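Local coordinates for protein VIN1 (PDB 6BFI) that probably binds actin filaments, as a sponge member of the vinculin family, and may take part in cell-cell adhesion, at residues V81-A91 with K107-G118; K719-A730 with L770-M781. All coordinates share one frame; numbering follows the deposited sequence.

In the fold
Contact 1 and contact 2 are both antiparallel helix pairs, formed in chain order far apart in sequence yet lying side by side in space, their centres about 17 Å apart. Contact 1 joins helices 68-97 and 102-145 near the N-terminus; contact 2 joins helices 718-745 and 763-778 near the C-terminus. They meet where the outer side of 107-118 packs on the end of 770-781: Ile116 CG2 lies 3.7 Å from Val776 CG2, and Ala112 CB 3.6 Å from Thr779 CG2. Helix 8-32 touches both pairs, through Val115 in contact 1 and Lys719 in contact 2. Such N-to-C-terminal packing is consistent with the head-to-tail association of closed vinculins.

Contact 1. Residues V81-A91 with K107-G118; sequences VQQAAVFLSDA and KLLDGARGVING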
loop_
_atom_site.group_PDB
_atom_site.type_symbol
_atom_site.label_atom_id
_atom_site.label_comp_id
_atom_site.label_asym_id
_atom_site.label_seq_id
_atom_site.Cartn_x
_atom_site.Cartn_y
_atom_site.Cartn_z
ATOM N N VAL A 81 -37.725 9.947 10.589
ATOM C CA VAL A 81 -37.626 8.492 10.680
ATOM C C VAL A 81 -38.871 7.904 11.341
ATOM O O VAL A 81 -39.343 6.823 10.955
ATOM C CB VAL A 81 -36.329 8.087 11.407
ATOM C CG1 VAL A 81 -36.322 8.592 12.839
ATOM C CG2 VAL A 81 -36.134 6.580 11.362
ATOM N N GLN A 82 -39.443 8.608 12.326
ATOM C CA GLN A 82 -40.682 8.125 12.928
ATOM C C GLN A 82 -41.815 8.107 11.908
ATOM O O GLN A 82 -42.639 7.182 11.896
ATOM C CB GLN A 82 -41.055 8.980 14.140
ATOM C CG GLN A 82 -40.258 8.641 15.392
ATOM C CD GLN A 82 -40.713 9.421 16.608
ATOM O OE1 GLN A 82 -40.461 10.622 16.721
ATOM N NE2 GLN A 82 -41.383 8.739 17.530
ATOM N N GLN A 83 -41.862 9.114 11.030
ATOM C CA GLN A 83 -42.871 9.123 9.977
ATOM C C GLN A 83 -42.678 7.952 9.020
ATOM O O GLN A 83 -43.657 7.358 8.551
ATOM C CB GLN A 83 -42.831 10.451 9.220
ATOM C CG GLN A 83 -43.937 10.603 8.191
ATOM C CD GLN A 83 -45.316 10.392 8.787
ATOM O OE1 GLN A 83 -45.787 11.194 9.595
ATOM N NE2 GLN A 83 -45.968 9.304 8.395
ATOM N N ALA A 84 -41.423 7.598 8.725
ATOM C CA ALA A 84 -41.175 6.431 7.880
ATOM C C ALA A 84 -41.668 5.150 8.547
ATOM O O ALA A 84 -42.261 4.282 7.887
ATOM C CB ALA A 84 -39.689 6.326 7.548
ATOM N N ALA A 85 -41.435 5.012 9.857
ATOM C CA ALA A 85 -41.986 3.867 10.578
ATOM C C ALA A 85 -43.509 3.838 10.487
ATOM O O ALA A 85 -44.110 2.766 10.318
ATOM C CB ALA A 85 -41.533 3.895 12.037
ATOM N N VAL A 86 -44.152 5.007 10.592
ATOM C CA VAL A 86 -45.601 5.072 10.412
ATOM C C VAL A 86 -45.989 4.572 9.026
ATOM O O VAL A 86 -46.971 3.832 8.867
ATOM C CB VAL A 86 -46.112 6.504 10.656
ATOM C CG1 VAL A 86 -47.606 6.597 10.349
ATOM C CG2 VAL A 86 -45.821 6.935 12.087
ATOM N N PHE A 87 -45.223 4.963 8.001
ATOM C CA PHE A 87 -45.482 4.466 6.654
ATOM C C PHE A 87 -45.396 2.948 6.600
ATOM O O PHE A 87 -46.162 2.301 5.875
ATOM C CB PHE A 87 -44.502 5.086 5.658
ATOM C CG PHE A 87 -44.895 6.456 5.189
ATOM C CD1 PHE A 87 -45.946 7.133 5.782
ATOM C CD2 PHE A 87 -44.222 7.060 4.142
ATOM C CE1 PHE A 87 -46.311 8.392 5.347
ATOM C CE2 PHE A 87 -44.584 8.319 3.702
ATOM C CZ PHE A 87 -45.629 8.985 4.305
ATOM N N LEU A 88 -44.470 2.358 7.359
ATOM C CA LEU A 88 -44.406 0.900 7.401
ATOM C C LEU A 88 -45.646 0.307 8.060
ATOM O O LEU A 88 -46.165 -0.720 7.603
ATOM C CB LEU A 88 -43.140 0.440 8.122
ATOM C CG LEU A 88 -41.842 0.580 7.328
ATOM C CD1 LEU A 88 -40.744 -0.254 7.965
ATOM C CD2 LEU A 88 -42.048 0.187 5.870
ATOM N N SER A 89 -46.138 0.936 9.133
ATOM C CA SER A 89 -47.356 0.442 9.776
ATOM C C SER A 89 -48.541 0.477 8.815
ATOM O O SER A 89 -49.264 -0.519 8.654
ATOM C CB SER A 89 -47.656 1.262 11.031
ATOM O OG SER A 89 -46.594 1.172 11.964
ATOM N N ASP A 90 -48.752 1.625 8.164
ATOM C CA ASP A 90 -49.825 1.733 7.180
ATOM C C ASP A 90 -49.656 0.707 6.066
ATOM O O ASP A 90 -50.637 0.109 5.608
ATOM C CB ASP A 90 -49.866 3.146 6.600
ATOM C CG ASP A 90 -49.940 4.219 7.673
ATOM O OD1 ASP A 90 -50.352 3.905 8.811
ATOM O OD2 ASP A 90 -49.589 5.380 7.371
ATOM N N ALA A 91 -48.415 0.487 5.622
ATOM C CA ALA A 91 -48.162 -0.512 4.589
ATOM C C ALA A 91 -48.598 -1.898 5.043
ATOM O O ALA A 91 -49.228 -2.640 4.277
ATOM C CB ALA A 91 -46.682 -0.514 4.212
ATOM N N LYS A 107 -46.283 3.258 0.230
ATOM C CA LYS A 107 -45.826 3.536 1.588
ATOM C C LYS A 107 -44.861 2.468 2.082
ATOM O O LYS A 107 -44.012 2.752 2.937
ATOM C CB LYS A 107 -47.020 3.661 2.533
ATOM C CG LYS A 107 -48.033 4.707 2.093
ATOM C CD LYS A 107 -49.130 4.902 3.123
ATOM C CE LYS A 107 -48.795 6.047 4.060
ATOM N NZ LYS A 107 -48.559 7.307 3.301
ATOM N N LEU A 108 -44.967 1.243 1.558
ATOM C CA LEU A 108 -44.007 0.204 1.911
ATOM C C LEU A 108 -42.611 0.567 1.422
ATOM O O LEU A 108 -41.637 0.490 2.181
ATOM C CB LEU A 108 -44.444 -1.143 1.334
ATOM C CG LEU A 108 -43.511 -2.313 1.667
ATOM C CD1 LEU A 108 -43.717 -2.783 3.098
ATOM C CD2 LEU A 108 -43.692 -3.463 0.694
ATOM N N LEU A 109 -42.495 0.972 0.154
ATOM C CA LEU A 109 -41.185 1.342 -0.375
ATOM C C LEU A 109 -40.683 2.645 0.240
ATOM O O LEU A 109 -39.508 2.748 0.621
ATOM C CB LEU A 109 -41.247 1.456 -1.898
ATOM C CG LEU A 109 -41.572 0.172 -2.669
ATOM C CD1 LEU A 109 -41.640 0.441 -4.166
ATOM C CD2 LEU A 109 -40.555 -0.917 -2.361
ATOM N N ASP A 110 -41.562 3.646 0.352
ATOM C CA ASP A 110 -41.163 4.945 0.891
ATOM C C ASP A 110 -40.693 4.824 2.336
ATOM O O ASP A 110 -39.587 5.259 2.676
ATOM C CB ASP A 110 -42.320 5.938 0.785
ATOM C CG ASP A 110 -42.257 6.773 -0.479
ATOM O OD1 ASP A 110 -41.694 6.291 -1.486
ATOM O OD2 ASP A 110 -42.768 7.912 -0.464
ATOM N N GLY A 111 -41.525 4.247 3.205
ATOM C CA GLY A 111 -41.096 4.023 4.575
ATOM C C GLY A 111 -39.907 3.089 4.665
ATOM O O GLY A 111 -39.085 3.207 5.581
ATOM N N ALA A 112 -39.794 2.159 3.714
ATOM C CA ALA A 112 -38.655 1.248 3.682
ATOM C C ALA A 112 -37.344 2.009 3.528
ATOM O O ALA A 112 -36.406 1.821 4.311
ATOM C CB ALA A 112 -38.834 0.241 2.547
ATOM N N ARG A 113 -37.255 2.871 2.513
ATOM C CA ARG A 113 -36.051 3.680 2.355
ATOM C C ARG A 113 -35.923 4.712 3.470
ATOM O O ARG A 113 -34.804 5.094 3.845
ATOM C CB ARG A 113 -36.065 4.360 0.987
ATOM C CG ARG A 113 -34.802 5.124 0.642
ATOM C CD ARG A 113 -34.890 5.696 -0.761
ATOM N NE ARG A 113 -36.194 6.299 -1.013
ATOM C CZ ARG A 113 -36.524 7.538 -0.665
ATOM N NH1 ARG A 113 -35.642 8.314 -0.048
ATOM N NH2 ARG A 113 -37.736 8.002 -0.933
ATOM N N GLY A 114 -37.055 5.150 4.025
ATOM C CA GLY A 114 -37.046 6.227 4.996
ATOM C C GLY A 114 -36.547 5.808 6.361
ATOM O O GLY A 114 -36.006 6.633 7.100
ATOM N N VAL A 115 -36.737 4.540 6.731
ATOM C CA VAL A 115 -36.193 4.092 8.010
ATOM C C VAL A 115 -34.680 3.932 7.919
ATOM O O VAL A 115 -33.953 4.222 8.879
ATOM C CB VAL A 115 -36.882 2.796 8.476
ATOM C CG1 VAL A 115 -38.347 3.060 8.809
ATOM C CG2 VAL A 115 -36.755 1.703 7.433
ATOM N N ILE A 116 -34.180 3.490 6.763
ATOM C CA ILE A 116 -32.740 3.343 6.576
ATOM C C ILE A 116 -32.068 4.711 6.559
ATOM O O ILE A 116 -31.195 5.008 7.386
ATOM C CB ILE A 116 -32.443 2.559 5.287
ATOM C CG1 ILE A 116 -33.150 1.203 5.310
ATOM C CG2 ILE A 116 -30.945 2.371 5.110
ATOM C CD1 ILE A 116 -32.987 0.408 4.029
ATOM N N ASN A 117 -32.472 5.570 5.615
ATOM C CA ASN A 117 -31.879 6.901 5.534
ATOM C C ASN A 117 -32.124 7.692 6.814
ATOM O O ASN A 117 -31.238 8.417 7.287
ATOM C CB ASN A 117 -32.434 7.650 4.322
ATOM C CG ASN A 117 -31.951 7.070 3.005
ATOM O OD1 ASN A 117 -30.896 6.438 2.941
ATOM N ND2 ASN A 117 -32.719 7.288 1.945
ATOM N N GLY A 118 -33.314 7.546 7.399
ATOM C CA GLY A 118 -33.643 8.292 8.603
ATOM C C GLY A 118 -32.814 7.878 9.803
ATOM O O GLY A 118 -32.333 8.730 10.556
#
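Ala84 sets its methyl on the backbone of Gly114 where two antiparallel helices of an N-terminal helical bundle pack unusually close, 7.6 Å between axes at a crossing angle of -148°. Small residues make this approach possible. Ala84 CB comes to 3.4 Å from Gly114 C, and Ala84 O lies 3.5 Å from Gly111 CA in a CA-H...O contact; a side chain at either glycine would collide with the facing helix. At one end Val81 rests on Gly118, and at the other Ala91 CB meets Leu108 CB at 3.7 Å.

The apolar packing centres on Leu88, a knob in the hole formed by Leu108, Gly111, Ala112 and Val115. Its CD2 presses on the backbone, 3.7 Å from Ala112 N, while CD1 meets Val115 CG1 tip to tip. Behind this layer, Val44 and Val47 of helix 41-59 cover Leu88, and Val21 of helix 8-32 covers Val115.

The charged contact lies among the partly exposed residues, where Phe87 and Lys107 cross at about a right angle. With CG anti to its carbonyl carbon (chi1 -82°), Phe87 offers one ring face to the ammonium and brings its edge near Gly111 N. Lys107 has a long, flexible chain suited to this task: bent at chi3 (94°) and chi4, it skirts Asp90 and places NZ over the ring, 3.6 Å from the Phe87 centroid, in a cation-pi interaction displaced toward CE1.

Contact 2. Residues K719-A730 with L770-M781; sequences KADLIRMAKEIA and LKILATVKATSM
Ala726 and Ala774 touch methyl to methyl, CB to CB at 3.5 Å, at the middle of an almost exactly antiparallel helix pair (178°) in a C-terminal helical bundle. Alanine suits this spot because it lets larger neighbours close in around it. Leu722, its CG anti to the backbone N (chi1 171°), lays CD2 across Ala774 O and crosses Lys777 at its CG, 3.8 Å away. Ile723 CG1 packs on Ala778 CB, and Ile729 crosses Leu770 at about a right angle. Ala730 CB bears on the aliphatic CD of Lys771.

At the other end the chain of Lys719 slides past Met781 in the opposite direction, its CG 3.7 Å from Met781 CE, with its CB on Ala778 CB. Cut back to an alanine, this residue would still rest its CB on Ala778 CB but would probably open a gap beside Met781 CE and Ala778 O, where CG of the lysine now packs.

Farther out, Asp721, Arg724 and Glu728 form a salt-bridge network, extended by Glu650 and Lys701. Lys777 turns its ammonium away to Asp789 and Thr793 of helix 786-817. Beyond Ala778 the helix ends, and Lys777 O gathers Ser780 N and Met781 N. Ser780 OG joins them, 3.0 Å from Lys777 O and above the carbonyl plane.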
loop_
_atom_site.group_PDB
_atom_site.type_symbol
_atom_site.label_atom_id
_atom_site.label_comp_id
_atom_site.label_asym_id
_atom_site.label_seq_id
_atom_site.Cartn_x
_atom_site.Cartn_y
_atom_site.Cartn_z
ATOM N N LYS A 719 -36.911 -5.580 -7.831
ATOM C CA LYS A 719 -36.424 -5.222 -6.503
ATOM C C LYS A 719 -35.996 -6.457 -5.718
ATOM O O LYS A 719 -34.886 -6.505 -5.172
ATOM C CB LYS A 719 -37.505 -4.446 -5.753
ATOM C CG LYS A 719 -38.045 -3.268 -6.543
ATOM C CD LYS A 719 -39.439 -2.881 -6.095
ATOM C CE LYS A 719 -40.059 -1.884 -7.061
ATOM N NZ LYS A 719 -39.231 -0.654 -7.190
ATOM N N ALA A 720 -36.867 -7.467 -5.651
ATOM C CA ALA A 720 -36.524 -8.689 -4.929
ATOM C C ALA A 720 -35.324 -9.381 -5.558
ATOM O O ALA A 720 -34.466 -9.920 -4.849
ATOM C CB ALA A 720 -37.724 -9.632 -4.885
ATOM N N ASP A 721 -35.248 -9.379 -6.892
ATOM C CA ASP A 721 -34.089 -9.953 -7.566
ATOM C C ASP A 721 -32.823 -9.172 -7.239
ATOM O O ASP A 721 -31.740 -9.754 -7.107
ATOM C CB ASP A 721 -34.331 -9.994 -9.076
ATOM C CG ASP A 721 -35.497 -10.893 -9.456
ATOM O OD1 ASP A 721 -35.750 -11.872 -8.726
ATOM O OD2 ASP A 721 -36.161 -10.617 -10.478
ATOM N N LEU A 722 -32.941 -7.850 -7.089
ATOM C CA LEU A 722 -31.783 -7.039 -6.730
ATOM C C LEU A 722 -31.298 -7.363 -5.322
ATOM O O LEU A 722 -30.100 -7.581 -5.100
ATOM C CB LEU A 722 -32.124 -5.553 -6.861
ATOM C CG LEU A 722 -31.097 -4.554 -6.318
ATOM C CD1 LEU A 722 -29.708 -4.818 -6.889
ATOM C CD2 LEU A 722 -31.536 -3.126 -6.609
ATOM N N ILE A 723 -32.217 -7.406 -4.357
ATOM C CA ILE A 723 -31.829 -7.662 -2.971
ATOM C C ILE A 723 -31.259 -9.069 -2.827
ATOM O O ILE A 723 -30.166 -9.265 -2.272
ATOM C CB ILE A 723 -33.031 -7.442 -2.034
ATOM C CG1 ILE A 723 -33.502 -5.989 -2.113
ATOM C CG2 ILE A 723 -32.675 -7.831 -0.611
ATOM C CD1 ILE A 723 -34.742 -5.701 -1.294
ATOM N N ARG A 724 -31.992 -10.066 -3.329
ATOM C CA ARG A 724 -31.529 -11.448 -3.259
ATOM C C ARG A 724 -30.187 -11.617 -3.957
ATOM O O ARG A 724 -29.301 -12.321 -3.457
ATOM C CB ARG A 724 -32.577 -12.375 -3.878
ATOM C CG ARG A 724 -32.141 -13.820 -4.008
ATOM C CD ARG A 724 -33.225 -14.653 -4.671
ATOM N NE ARG A 724 -33.626 -14.094 -5.959
ATOM C CZ ARG A 724 -33.000 -14.340 -7.105
ATOM N NH1 ARG A 724 -31.939 -15.137 -7.126
ATOM N NH2 ARG A 724 -33.433 -13.790 -8.232
ATOM N N MET A 725 -30.015 -10.970 -5.112
ATOM C CA MET A 725 -28.746 -11.061 -5.825
ATOM C C MET A 725 -27.612 -10.450 -5.010
ATOM O O MET A 725 -26.500 -10.993 -4.976
ATOM C CB MET A 725 -28.861 -10.379 -7.186
ATOM C CG MET A 725 -27.655 -10.598 -8.077
ATOM S SD MET A 725 -27.276 -12.351 -8.258
ATOM C CE MET A 725 -28.760 -12.939 -9.065
ATOM N N ALA A 726 -27.876 -9.326 -4.338
ATOM C CA ALA A 726 -26.861 -8.726 -3.478
ATOM C C ALA A 726 -26.469 -9.665 -2.348
ATOM O O ALA A 726 -25.280 -9.805 -2.033
ATOM C CB ALA A 726 -27.362 -7.398 -2.916
ATOM N N LYS A 727 -27.453 -10.320 -1.727
ATOM C CA LYS A 727 -27.136 -11.252 -0.649
ATOM C C LYS A 727 -26.335 -12.444 -1.166
ATOM O O LYS A 727 -25.405 -12.916 -0.497
ATOM C CB LYS A 727 -28.420 -11.711 0.042
ATOM C CG LYS A 727 -29.183 -10.582 0.717
ATOM C CD LYS A 727 -30.128 -11.104 1.790
ATOM C CE LYS A 727 -31.585 -10.917 1.398
ATOM N NZ LYS A 727 -32.503 -11.439 2.449
ATOM N N GLU A 728 -26.670 -12.935 -2.362
ATOM C CA GLU A 728 -25.914 -14.043 -2.941
ATOM C C GLU A 728 -24.476 -13.634 -3.239
ATOM O O GLU A 728 -23.540 -14.409 -2.998
ATOM C CB GLU A 728 -26.612 -14.549 -4.204
ATOM C CG GLU A 728 -27.692 -15.587 -3.928
ATOM C CD GLU A 728 -28.652 -15.771 -5.089
ATOM O OE1 GLU A 728 -29.858 -15.974 -4.834
ATOM O OE2 GLU A 728 -28.205 -15.709 -6.253
ATOM N N ILE A 729 -24.277 -12.418 -3.755
ATOM C CA ILE A 729 -22.922 -11.927 -3.989
ATOM C C ILE A 729 -22.169 -11.794 -2.673
ATOM O O ILE A 729 -20.962 -12.056 -2.600
ATOM C CB ILE A 729 -22.960 -10.593 -4.758
ATOM C CG1 ILE A 729 -23.538 -10.800 -6.156
ATOM C CG2 ILE A 729 -21.567 -9.985 -4.859
ATOM C CD1 ILE A 729 -23.662 -9.527 -6.955
ATOM N N ALA A 730 -22.868 -11.391 -1.608
ATOM C CA ALA A 730 -22.222 -11.270 -0.306
ATOM C C ALA A 730 -21.755 -12.628 0.204
ATOM O O ALA A 730 -20.629 -12.766 0.697
ATOM C CB ALA A 730 -23.176 -10.615 0.694
ATOM N N LEU A 770 -22.613 -3.435 0.352
ATOM C CA LEU A 770 -23.298 -3.836 -0.872
ATOM C C LEU A 770 -24.743 -4.215 -0.585
ATOM O O LEU A 770 -25.663 -3.775 -1.282
ATOM C CB LEU A 770 -22.560 -4.999 -1.539
ATOM C CG LEU A 770 -23.218 -5.567 -2.800
ATOM C CD1 LEU A 770 -23.182 -4.556 -3.939
ATOM C CD2 LEU A 770 -22.557 -6.869 -3.217
ATOM N N LYS A 771 -24.963 -5.036 0.446
ATOM C CA LYS A 771 -26.329 -5.428 0.780
ATOM C C LYS A 771 -27.158 -4.226 1.211
ATOM O O LYS A 771 -28.311 -4.073 0.786
ATOM C CB LYS A 771 -26.319 -6.499 1.871
ATOM C CG LYS A 771 -25.720 -7.820 1.421
ATOM C CD LYS A 771 -25.876 -8.889 2.485
ATOM C CE LYS A 771 -25.126 -8.523 3.751
ATOM N NZ LYS A 771 -25.276 -9.575 4.792
ATOM N N ILE A 772 -26.584 -3.350 2.041
ATOM C CA ILE A 772 -27.327 -2.173 2.489
ATOM C C ILE A 772 -27.689 -1.284 1.303
ATOM O O ILE A 772 -28.843 -0.863 1.145
ATOM C CB ILE A 772 -26.523 -1.402 3.551
ATOM C CG1 ILE A 772 -26.338 -2.260 4.805
ATOM C CG2 ILE A 772 -27.214 -0.091 3.892
ATOM C CD1 ILE A 772 -25.501 -1.602 5.881
ATOM N N LEU A 773 -26.710 -0.996 0.442
ATOM C CA LEU A 773 -26.935 -0.058 -0.653
ATOM C C LEU A 773 -27.868 -0.634 -1.708
ATOM O O LEU A 773 -28.631 0.115 -2.332
ATOM C CB LEU A 773 -25.600 0.343 -1.279
ATOM C CG LEU A 773 -24.674 1.169 -0.378
ATOM C CD1 LEU A 773 -23.303 1.354 -1.021
ATOM C CD2 LEU A 773 -25.299 2.508 -0.038
ATOM N N ALA A 774 -27.820 -1.950 -1.931
ATOM C CA ALA A 774 -28.777 -2.576 -2.834
ATOM C C ALA A 774 -30.183 -2.546 -2.249
ATOM O O ALA A 774 -31.161 -2.358 -2.983
ATOM C CB ALA A 774 -28.354 -4.010 -3.137
ATOM N N THR A 775 -30.308 -2.735 -0.931
ATOM C CA THR A 775 -31.621 -2.617 -0.302
ATOM C C THR A 775 -32.157 -1.195 -0.415
ATOM O O THR A 775 -33.364 -0.992 -0.600
ATOM C CB THR A 775 -31.549 -3.052 1.162
ATOM O OG1 THR A 775 -31.065 -4.397 1.238
ATOM C CG2 THR A 775 -32.925 -2.981 1.811
ATOM N N VAL A 776 -31.275 -0.197 -0.321
ATOM C CA VAL A 776 -31.706 1.190 -0.472
ATOM C C VAL A 776 -32.113 1.469 -1.914
ATOM O O VAL A 776 -33.121 2.143 -2.170
ATOM C CB VAL A 776 -30.597 2.148 0.004
ATOM C CG1 VAL A 776 -30.976 3.595 -0.279
ATOM C CG2 VAL A 776 -30.338 1.952 1.483
ATOM N N LYS A 777 -31.346 0.952 -2.877
ATOM C CA LYS A 777 -31.665 1.169 -4.286
ATOM C C LYS A 777 -32.984 0.510 -4.666
ATOM O O LYS A 777 -33.765 1.071 -5.444
ATOM C CB LYS A 777 -30.527 0.640 -5.162
ATOM C CG LYS A 777 -30.851 0.561 -6.647
ATOM C CD LYS A 777 -31.118 1.933 -7.240
ATOM C CE LYS A 777 -31.470 1.828 -8.716
ATOM N NZ LYS A 777 -31.728 3.163 -9.321
ATOM N N ALA A 778 -33.253 -0.680 -4.124
ATOM C CA ALA A 778 -34.483 -1.388 -4.465
ATOM C C ALA A 778 -35.722 -0.639 -3.986
ATOM O O ALA A 778 -36.778 -0.717 -4.624
ATOM C CB ALA A 778 -34.457 -2.798 -3.878
ATOM N N THR A 779 -35.619 0.084 -2.873
ATOM C CA THR A 779 -36.749 0.812 -2.315
ATOM C C THR A 779 -36.898 2.213 -2.895
ATOM O O THR A 779 -37.751 2.974 -2.431
ATOM C CB THR A 779 -36.624 0.895 -0.793
ATOM O OG1 THR A 779 -35.410 1.575 -0.448
ATOM C CG2 THR A 779 -36.604 -0.499 -0.193
ATOM N N SER A 780 -36.094 2.567 -3.893
ATOM C CA SER A 780 -36.174 3.873 -4.529
ATOM C C SER A 780 -36.442 3.810 -6.024
ATOM O O SER A 780 -37.115 4.699 -6.549
ATOM C CB SER A 780 -34.879 4.667 -4.291
ATOM O OG SER A 780 -33.762 3.990 -4.836
ATOM N N MET A 781 -35.936 2.797 -6.722
ATOM C CA MET A 781 -36.206 2.677 -8.146
ATOM C C MET A 781 -37.663 2.296 -8.376
ATOM O O MET A 781 -38.301 1.650 -7.541
ATOM C CB MET A 781 -35.282 1.643 -8.789
ATOM C CG MET A 781 -35.599 0.199 -8.436
ATOM S SD MET A 781 -34.558 -0.959 -9.347
ATOM C CE MET A 781 -35.187 -2.524 -8.746
#